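Long-range contacts in aspartate aminotransferase (Rhodobacter sphaeroides, PDB 3NRA), which probably transfers the amino group of L-aspartate to 2-oxoglutarate, yielding oxaloacetate and L-glutamate, with pyridoxal 5'-phosphate as cofactor: residues 126-131 with 149-154; 179-184 with 209-214; 189-194 with 339-344. One frame throughout, in Å; residues are numbered along the deposited sequence.

Contact 1: 126-131 with 149-154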
loop_
_atom_site.group_PDB
_atom_site.type_symbol
_atom_site.label_atom_id
_atom_site.label_comp_id
_atom_site.label_asym_id
_atom_site.label_seq_id
_atom_site.Cartn_x
_atom_site.Cartn_y
_atom_site.Cartn_z
ATOM N N GLY B 126 19.881 9.513 9.088
ATOM C CA GLY B 126 20.878 10.587 9.130
ATOM C C GLY B 126 21.235 11.207 7.776
ATOM O O GLY B 126 21.964 12.189 7.723
ATOM N N ASP B 127 20.733 10.646 6.684
ATOM C CA ASP B 127 20.999 11.219 5.347
ATOM C C ASP B 127 20.311 12.552 5.189
ATOM O O ASP B 127 19.164 12.689 5.554
ATOM C CB ASP B 127 20.502 10.300 4.250
ATOM C CG ASP B 127 21.347 9.073 4.090
ATOM O OD1 ASP B 127 22.375 8.959 4.787
ATOM O OD2 ASP B 127 20.976 8.208 3.250
ATOM N N LYS B 128 21.024 13.529 4.635
ATOM C CA LYS B 128 20.420 14.791 4.249
ATOM C C LYS B 128 19.600 14.675 2.938
ATOM O O LYS B 128 20.046 14.081 1.967
ATOM C CB LYS B 128 21.478 15.864 4.135
ATOM C CG LYS B 128 21.952 16.326 5.497
ATOM C CD LYS B 128 23.237 17.092 5.430
ATOM C CE LYS B 128 23.675 17.512 6.821
ATOM N NZ LYS B 128 25.113 17.690 6.902
ATOM N N VAL B 129 18.393 15.204 2.958
ATOM C CA VAL B 129 17.504 15.174 1.812
ATOM C C VAL B 129 17.013 16.570 1.529
ATOM O O VAL B 129 16.488 17.211 2.427
ATOM C CB VAL B 129 16.278 14.261 2.079
ATOM C CG1 VAL B 129 15.427 14.141 0.812
ATOM C CG2 VAL B 129 16.732 12.879 2.590
ATOM N N ALA B 130 17.225 17.057 0.296
ATOM C CA ALA B 130 16.716 18.368 -0.146
ATOM C C ALA B 130 15.223 18.261 -0.446
ATOM O O ALA B 130 14.803 17.408 -1.243
ATOM C CB ALA B 130 17.468 18.859 -1.394
ATOM N N ILE B 131 14.434 19.106 0.209
ATOM C CA ILE B 131 12.962 19.120 0.054
ATOM C C ILE B 131 12.561 20.555 -0.208
ATOM O O ILE B 131 13.075 21.478 0.447
ATOM C CB ILE B 131 12.257 18.608 1.340
ATOM C CG1 ILE B 131 12.597 17.118 1.587
ATOM C CG2 ILE B 131 10.711 18.854 1.304
ATOM C CD1 ILE B 131 12.099 16.198 0.533
ATOM N N GLU B 149 17.470 13.888 7.502
ATOM C CA GLU B 149 17.455 15.297 7.878
ATOM C C GLU B 149 17.045 16.123 6.652
ATOM O O GLU B 149 17.783 16.179 5.656
ATOM C CB GLU B 149 18.839 15.704 8.328
ATOM C CG GLU B 149 18.956 17.140 8.853
ATOM C CD GLU B 149 20.432 17.603 9.026
ATOM O OE1 GLU B 149 21.344 16.735 9.161
ATOM O OE2 GLU B 149 20.665 18.827 8.989
HETATM N N MSE B 150 15.880 16.755 6.711
HETATM C CA MSE B 150 15.462 17.665 5.630
HETATM C C MSE B 150 16.360 18.884 5.603
HETATM O O MSE B 150 16.595 19.511 6.646
HETATM C CB MSE B 150 14.010 18.132 5.800
HETATM C CG MSE B 150 13.649 19.396 4.927
HETATM SE SE MSE B 150 11.756 19.733 4.945
HETATM C CE MSE B 150 11.730 20.644 6.657
ATOM N N VAL B 151 16.821 19.236 4.400
ATOM C CA VAL B 151 17.441 20.533 4.120
ATOM C C VAL B 151 16.489 21.258 3.170
ATOM O O VAL B 151 16.261 20.795 2.055
ATOM C CB VAL B 151 18.830 20.367 3.470
ATOM C CG1 VAL B 151 19.535 21.776 3.248
ATOM C CG2 VAL B 151 19.721 19.438 4.330
ATOM N N PRO B 152 15.790 22.298 3.670
ATOM C CA PRO B 152 14.795 22.941 2.838
ATOM C C PRO B 152 15.421 23.794 1.716
ATOM O O PRO B 152 16.517 24.284 1.858
ATOM C CB PRO B 152 14.033 23.830 3.819
ATOM C CG PRO B 152 14.972 24.093 4.910
ATOM C CD PRO B 152 15.813 22.860 5.038
ATOM N N VAL B 153 14.727 23.850 0.589
ATOM C CA VAL B 153 15.058 24.690 -0.530
ATOM C C VAL B 153 13.823 25.538 -0.801
ATOM O O VAL B 153 12.745 24.999 -1.069
ATOM C CB VAL B 153 15.354 23.849 -1.762
ATOM C CG1 VAL B 153 15.737 24.757 -2.972
ATOM C CG2 VAL B 153 16.480 22.812 -1.459
ATOM N N GLN B 154 13.968 26.857 -0.719
ATOM C CA GLN B 154 12.828 27.765 -0.903
ATOM C C GLN B 154 12.346 27.730 -2.347
ATOM O O GLN B 154 13.161 27.762 -3.287
ATOM C CB GLN B 154 13.232 29.208 -0.504
ATOM C CG GLN B 154 12.106 30.220 -0.511
ATOM C CD GLN B 154 11.031 29.922 0.537
ATOM O OE1 GLN B 154 11.327 29.535 1.667
ATOM N NE2 GLN B 154 9.793 30.077 0.153
HETATM O O HOH W 1 22.515 14.309 9.238
#
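D127 O, just ahead of the strand, accepts a hydrogen bond from E149 N at 2.8 Å. A water donates to both G126 O and E149 OE1, tying the carboxylate back to the turn. D127 OD2 is hydrogen-bonded to A124 N.

K128 leaves the backbone with CG anti to its carbonyl carbon (chi1 -75°) and then runs extended, side by side with the E149 chain and pointing the same way. The two make a methylene-to-carboxylate contact, with K128 CE 3.4 Å from E149 OE1. K128 NZ stands 4.5 Å from E149 OE1, too far for a salt bridge; its hydrogen bond goes to A178 O. Lower down, K128 CB and CG rest on V151 CG2. An alanine here would probably leave A178 O without this donor and strip the E149 carboxylate and V151 CG2 of the methylenes beyond CB that lie against them.

V129 continues the parallel ladder. V129 N donates to E149 O at 2.9 Å, and V129 O takes V151 N in a nearly straight bond (172° at the hydrogen). This pairing joins the two strands of a beta-alpha-beta unit, whose linking helix 137-145 packs V143 against V129 and I131. Within the chain, strand 149-154 is the outermost strand on this side of the seven-stranded sheet.

A130 is on the face opposite V129, the same as K128, with its CB 4.1 Å from V153 CG2; L172 and A175 of helix 169-177 cover this side.

I131 N binds V151 O and I131 O receives V153 N, carrying the ladder on. Its side chain meets selenomethionine M150 at about a right angle: M150 runs extended as far as SE, which lies 3.8 Å from I131 CB, with I131 CG2 almost as near; the bend at its last torsion turns only the terminal methyl.

Contact 2: 179-184 with 209-214; sequences GARVFL and ARYGAT
R181 lays one face of its guanidinium over the carbonyl O of Y211, which sits above the plane toward the rim of the group. R181 NE is 3.1 Å from Y211 O, but the angle is too poor for a hydrogen bond. A bend at chi2 (-70°) folds the chain back so that R181 NH1 donates to A180 O, which lies close to the guanidinium plane, at 3.0 Å; F176 O takes a second bond from the same nitrogen. A water donates to Y211 O and accepts a weak bond from R181 NH2.

Y211 ends helix 198-211, and G212, with positive phi, turns the chain out of it. A213 brings its CB to 3.7 Å from R181 O on the way into the next strand. There T214 N donates to R181 O at 2.8 Å and F183 N to T214 O at 2.9 Å, pairing V182 with T214 in parallel. This closes the beta-alpha-beta crossover from strand 182-186 through the helix to strand 214-218.

Because Y211 O lies at the carboxyl end of a helix, the positive guanidinium over it is likely to be favoured electrostatically, while the two hydrogen bonds of NH1, to A180 O and F176 O, probably fix how the group is turned.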
loop_
_atom_site.group_PDB
_atom_site.type_symbol
_atom_site.label_atom_id
_atom_site.label_comp_id
_atom_site.label_asym_id
_atom_site.label_seq_id
_atom_site.Cartn_x
_atom_site.Cartn_y
_atom_site.Cartn_z
ATOM N N GLY B 179 25.928 17.884 1.964
ATOM C CA GLY B 179 25.932 16.415 2.039
ATOM C C GLY B 179 24.642 15.739 1.567
ATOM O O GLY B 179 24.545 14.510 1.589
ATOM N N ALA B 180 23.645 16.519 1.169
ATOM C CA ALA B 180 22.405 15.942 0.635
ATOM C C ALA B 180 22.712 15.160 -0.647
ATOM O O ALA B 180 23.333 15.688 -1.572
ATOM C CB ALA B 180 21.392 17.017 0.374
ATOM N N ARG B 181 22.331 13.888 -0.673
ATOM C CA ARG B 181 22.486 13.060 -1.888
ATOM C C ARG B 181 21.175 12.566 -2.424
ATOM O O ARG B 181 21.152 11.757 -3.399
ATOM C CB ARG B 181 23.438 11.888 -1.603
ATOM C CG ARG B 181 24.884 12.329 -1.274
ATOM C CD ARG B 181 25.595 12.902 -2.537
ATOM N NE ARG B 181 26.925 13.423 -2.252
ATOM C CZ ARG B 181 27.229 14.698 -1.933
ATOM N NH1 ARG B 181 26.288 15.651 -1.801
ATOM N NH2 ARG B 181 28.513 15.016 -1.703
ATOM N N VAL B 182 20.070 13.092 -1.876
ATOM C CA VAL B 182 18.762 12.958 -2.481
ATOM C C VAL B 182 18.040 14.319 -2.577
ATOM O O VAL B 182 18.116 15.141 -1.645
ATOM C CB VAL B 182 17.887 11.983 -1.687
ATOM C CG1 VAL B 182 16.483 11.807 -2.369
ATOM C CG2 VAL B 182 18.598 10.643 -1.521
ATOM N N PHE B 183 17.315 14.530 -3.693
ATOM C CA PHE B 183 16.398 15.657 -3.872
ATOM C C PHE B 183 15.049 15.136 -4.397
ATOM O O PHE B 183 15.011 14.431 -5.379
ATOM C CB PHE B 183 17.007 16.637 -4.877
ATOM C CG PHE B 183 16.091 17.795 -5.266
ATOM C CD1 PHE B 183 15.463 18.571 -4.298
ATOM C CD2 PHE B 183 15.958 18.170 -6.604
ATOM C CE1 PHE B 183 14.689 19.651 -4.648
ATOM C CE2 PHE B 183 15.134 19.236 -6.959
ATOM C CZ PHE B 183 14.508 19.979 -5.968
ATOM N N LEU B 184 13.957 15.501 -3.707
ATOM C CA LEU B 184 12.596 15.072 -4.021
ATOM C C LEU B 184 11.791 16.323 -4.276
ATOM O O LEU B 184 11.860 17.271 -3.468
ATOM C CB LEU B 184 12.001 14.317 -2.831
ATOM C CG LEU B 184 10.489 14.125 -2.805
ATOM C CD1 LEU B 184 9.984 13.276 -4.019
ATOM C CD2 LEU B 184 10.057 13.531 -1.464
ATOM N N ALA B 209 23.936 15.789 -11.026
ATOM C CA ALA B 209 25.017 15.028 -11.652
ATOM C C ALA B 209 26.323 15.421 -11.043
ATOM O O ALA B 209 27.156 14.593 -10.802
ATOM C CB ALA B 209 25.047 15.248 -13.159
ATOM N N ARG B 210 26.480 16.703 -10.759
ATOM C CA ARG B 210 27.716 17.217 -10.194
ATOM C C ARG B 210 28.049 16.607 -8.829
ATOM O O ARG B 210 29.203 16.321 -8.552
ATOM C CB ARG B 210 27.617 18.733 -10.071
ATOM C CG ARG B 210 28.814 19.397 -9.523
ATOM C CD ARG B 210 28.615 20.909 -9.525
ATOM N NE ARG B 210 29.708 21.583 -8.852
ATOM C CZ ARG B 210 29.743 22.881 -8.562
ATOM N NH1 ARG B 210 28.710 23.695 -8.871
ATOM N NH2 ARG B 210 30.815 23.379 -7.965
ATOM N N TYR B 211 27.034 16.475 -7.973
ATOM C CA TYR B 211 27.220 16.022 -6.600
ATOM C C TYR B 211 26.854 14.545 -6.396
ATOM O O TYR B 211 27.012 14.026 -5.312
ATOM C CB TYR B 211 26.404 16.908 -5.655
ATOM C CG TYR B 211 26.990 18.269 -5.531
ATOM C CD1 TYR B 211 28.044 18.514 -4.658
ATOM C CD2 TYR B 211 26.569 19.300 -6.338
ATOM C CE1 TYR B 211 28.619 19.783 -4.562
ATOM C CE2 TYR B 211 27.161 20.557 -6.267
ATOM C CZ TYR B 211 28.173 20.782 -5.363
ATOM O OH TYR B 211 28.750 22.019 -5.291
ATOM N N GLY B 212 26.422 13.868 -7.453
ATOM C CA GLY B 212 26.131 12.450 -7.391
ATOM C C GLY B 212 24.834 12.184 -6.638
ATOM O O GLY B 212 24.719 11.193 -5.959
ATOM N N ALA B 213 23.863 13.082 -6.787
ATOM C CA ALA B 213 22.645 13.026 -6.031
ATOM C C ALA B 213 21.602 12.299 -6.851
ATOM O O ALA B 213 21.607 12.376 -8.072
ATOM C CB ALA B 213 22.150 14.458 -5.671
ATOM N N THR B 214 20.732 11.565 -6.153
ATOM C CA THR B 214 19.561 10.946 -6.730
ATOM C C THR B 214 18.406 11.953 -6.675
ATOM O O THR B 214 18.255 12.680 -5.693
ATOM C CB THR B 214 19.182 9.625 -5.924
ATOM O OG1 THR B 214 20.164 8.616 -6.160
ATOM C CG2 THR B 214 17.849 9.104 -6.298
HETATM O O HOH W 2 29.499 13.041 -3.789
#

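Contact 3: 189-194 with 339-344; sequences NNPAGV and YLFPRL
N190 holds CG anti to its backbone N (chi1 -179°), which carries its amide across the ring of Y339; F341, likewise with CG anti to N, brings its ring up to P191. The amide and ring planes of N190 and Y339 are inclined to one another by 32°. N190 ND2 comes 3.1 Å from Y339 CE2, and OD1 lies over the ring face toward the rim.

A cis peptide precedes P191, whose ring sits on the face of F341: P191 CG is 3.5 Å from the centroid of the F341 ring and only 4° off its normal, a CH-pi contact. P191 O lodges between the two aromatic residues, 3.3 Å from Y339 CB and 3.4 Å from F341 CB. A water bridges the backbones further on, donating to A192 O and accepting from F341 N. A CB on G193 would point at Y339 O and clash with it, and the positive phi also suits glycine.

Inside the loop, N189 OD1 accepts from A192 N at 2.8 Å, an Asx motif, and G193 N donates to N189 O. These bonds probably help hold the loop in shape as it presents N190 to the cofactor, as the corresponding Asn-Pro loop does in class I aminotransferases.

The polar ends of N190 and Y339 meet the cofactor. N190 ND2 donates to O3 of the pyridoxal phosphate-lysine adduct at position 253, and R381 NH1 donates to N190 OD1. With its oxygen held by R381, the N190 amide is probably fixed in rotation, keeping its N-H directed at O3, while Y339, lying across the amide, bonds through OH to the lysine nitrogen (NZ) of the same adduct.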
loop_
_atom_site.group_PDB
_atom_site.type_symbol
_atom_site.label_atom_id
_atom_site.label_comp_id
_atom_site.label_asym_id
_atom_site.label_seq_id
_atom_site.Cartn_x
_atom_site.Cartn_y
_atom_site.Cartn_z
ATOM N N ASN B 189 4.342 21.675 -9.210
ATOM C CA ASN B 189 4.299 21.820 -7.773
ATOM C C ASN B 189 2.891 21.628 -7.220
ATOM O O ASN B 189 1.910 22.174 -7.767
ATOM C CB ASN B 189 4.837 23.185 -7.377
ATOM C CG ASN B 189 4.848 23.393 -5.883
ATOM O OD1 ASN B 189 3.957 24.061 -5.332
ATOM N ND2 ASN B 189 5.867 22.856 -5.217
ATOM N N ASN B 190 2.785 20.741 -6.248
ATOM C CA ASN B 190 1.640 20.663 -5.361
ATOM C C ASN B 190 2.164 21.291 -4.077
ATOM O O ASN B 190 3.073 20.748 -3.470
ATOM C CB ASN B 190 1.245 19.173 -5.161
ATOM C CG ASN B 190 0.018 18.974 -4.253
ATOM O OD1 ASN B 190 -0.358 19.854 -3.456
ATOM N ND2 ASN B 190 -0.583 17.774 -4.340
ATOM N N PRO B 191 1.622 22.446 -3.666
ATOM C CA PRO B 191 0.292 22.981 -3.867
ATOM C C PRO B 191 0.106 24.117 -4.901
ATOM O O PRO B 191 -1.040 24.504 -5.153
ATOM C CB PRO B 191 -0.004 23.562 -2.494
ATOM C CG PRO B 191 1.322 24.158 -2.097
ATOM C CD PRO B 191 2.330 23.191 -2.583
ATOM N N ALA B 192 1.185 24.710 -5.408
ATOM C CA ALA B 192 1.079 26.006 -6.144
ATOM C C ALA B 192 0.653 25.860 -7.648
ATOM O O ALA B 192 0.145 26.805 -8.251
ATOM C CB ALA B 192 2.387 26.791 -6.026
ATOM N N GLY B 193 0.897 24.691 -8.238
ATOM C CA GLY B 193 0.524 24.424 -9.658
ATOM C C GLY B 193 1.487 25.012 -10.674
ATOM O O GLY B 193 1.225 24.971 -11.876
ATOM N N VAL B 194 2.614 25.548 -10.186
ATOM C CA VAL B 194 3.651 26.074 -11.061
ATOM C C VAL B 194 4.527 24.932 -11.620
ATOM O O VAL B 194 4.746 23.912 -10.969
ATOM C CB VAL B 194 4.535 27.138 -10.347
ATOM C CG1 VAL B 194 3.692 28.316 -9.898
ATOM C CG2 VAL B 194 5.293 26.521 -9.193
ATOM N N TYR B 339 -4.401 22.385 -8.942
ATOM C CA TYR B 339 -4.212 23.099 -7.674
ATOM C C TYR B 339 -4.033 24.624 -7.853
ATOM O O TYR B 339 -3.326 25.068 -8.745
ATOM C CB TYR B 339 -3.029 22.542 -6.931
ATOM C CG TYR B 339 -3.227 21.119 -6.514
ATOM C CD1 TYR B 339 -4.336 20.740 -5.730
ATOM C CD2 TYR B 339 -2.318 20.132 -6.888
ATOM C CE1 TYR B 339 -4.520 19.425 -5.339
ATOM C CE2 TYR B 339 -2.503 18.816 -6.509
ATOM C CZ TYR B 339 -3.619 18.468 -5.734
ATOM O OH TYR B 339 -3.822 17.157 -5.370
ATOM N N LEU B 340 -4.751 25.398 -7.033
ATOM C CA LEU B 340 -4.498 26.818 -6.826
ATOM C C LEU B 340 -4.121 27.045 -5.357
ATOM O O LEU B 340 -4.737 26.460 -4.436
ATOM C CB LEU B 340 -5.730 27.639 -7.122
ATOM C CG LEU B 340 -6.143 27.974 -8.541
ATOM C CD1 LEU B 340 -7.689 28.181 -8.595
ATOM C CD2 LEU B 340 -5.439 29.201 -9.028
ATOM N N PHE B 341 -3.181 27.944 -5.138
ATOM C CA PHE B 341 -2.662 28.219 -3.823
ATOM C C PHE B 341 -2.673 29.746 -3.548
ATOM O O PHE B 341 -1.635 30.390 -3.542
ATOM C CB PHE B 341 -1.261 27.637 -3.759
ATOM C CG PHE B 341 -0.724 27.460 -2.388
ATOM C CD1 PHE B 341 -1.412 26.711 -1.440
ATOM C CD2 PHE B 341 0.534 27.952 -2.063
ATOM C CE1 PHE B 341 -0.885 26.497 -0.199
ATOM C CE2 PHE B 341 1.056 27.749 -0.805
ATOM C CZ PHE B 341 0.343 27.004 0.125
ATOM N N PRO B 342 -3.870 30.322 -3.325
ATOM C CA PRO B 342 -3.939 31.733 -3.036
ATOM C C PRO B 342 -3.362 32.116 -1.667
ATOM O O PRO B 342 -3.569 31.403 -0.686
ATOM C CB PRO B 342 -5.432 32.024 -3.094
ATOM C CG PRO B 342 -6.068 30.758 -2.877
ATOM C CD PRO B 342 -5.200 29.778 -3.562
ATOM N N ARG B 343 -2.592 33.203 -1.645
ATOM C CA ARG B 343 -2.107 33.813 -0.418
ATOM C C ARG B 343 -3.097 34.866 -0.004
ATOM O O ARG B 343 -3.350 35.810 -0.745
ATOM C CB ARG B 343 -0.734 34.448 -0.643
ATOM C CG ARG B 343 -0.022 34.818 0.633
ATOM C CD ARG B 343 1.337 35.462 0.374
ATOM N NE ARG B 343 1.187 36.702 -0.392
ATOM C CZ ARG B 343 2.182 37.505 -0.733
ATOM N NH1 ARG B 343 3.441 37.245 -0.374
ATOM N NH2 ARG B 343 1.920 38.576 -1.436
ATOM N N LEU B 344 -3.661 34.708 1.192
ATOM C CA LEU B 344 -4.722 35.580 1.673
ATOM C C LEU B 344 -4.128 36.780 2.419
ATOM O O LEU B 344 -3.017 36.690 2.956
ATOM C CB LEU B 344 -5.656 34.786 2.616
ATOM C CG LEU B 344 -6.289 33.514 2.045
ATOM C CD1 LEU B 344 -7.257 32.906 3.031
ATOM C CD2 LEU B 344 -6.996 33.802 0.693
HETATM O O HOH W 3 -1.436 28.852 -7.511
#

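In the fold
Contacts 1 and 2 lie side by side in one parallel part of the large sheet, their centres 10 Å apart. Strands 128-133 and 182-186 are neighbours there, with probable hydrogen bonds from A130 N to V182 O (2.9 Å) and from L184 N to A130 O (3.2 Å). Contact 3 touches neither: its centre is about 22 Å from that of contact 1 and 26 Å from that of contact 2, and the nearest atoms are about 8 Å away in each case. The chain still connects them, since loop 189-194 lies within the crossover that contact 2 closes. Contact 3 is the one whose side chains bond to the cofactor-lysine adduct, joining this loop to strand 339-340 of the smaller, four-stranded sheet.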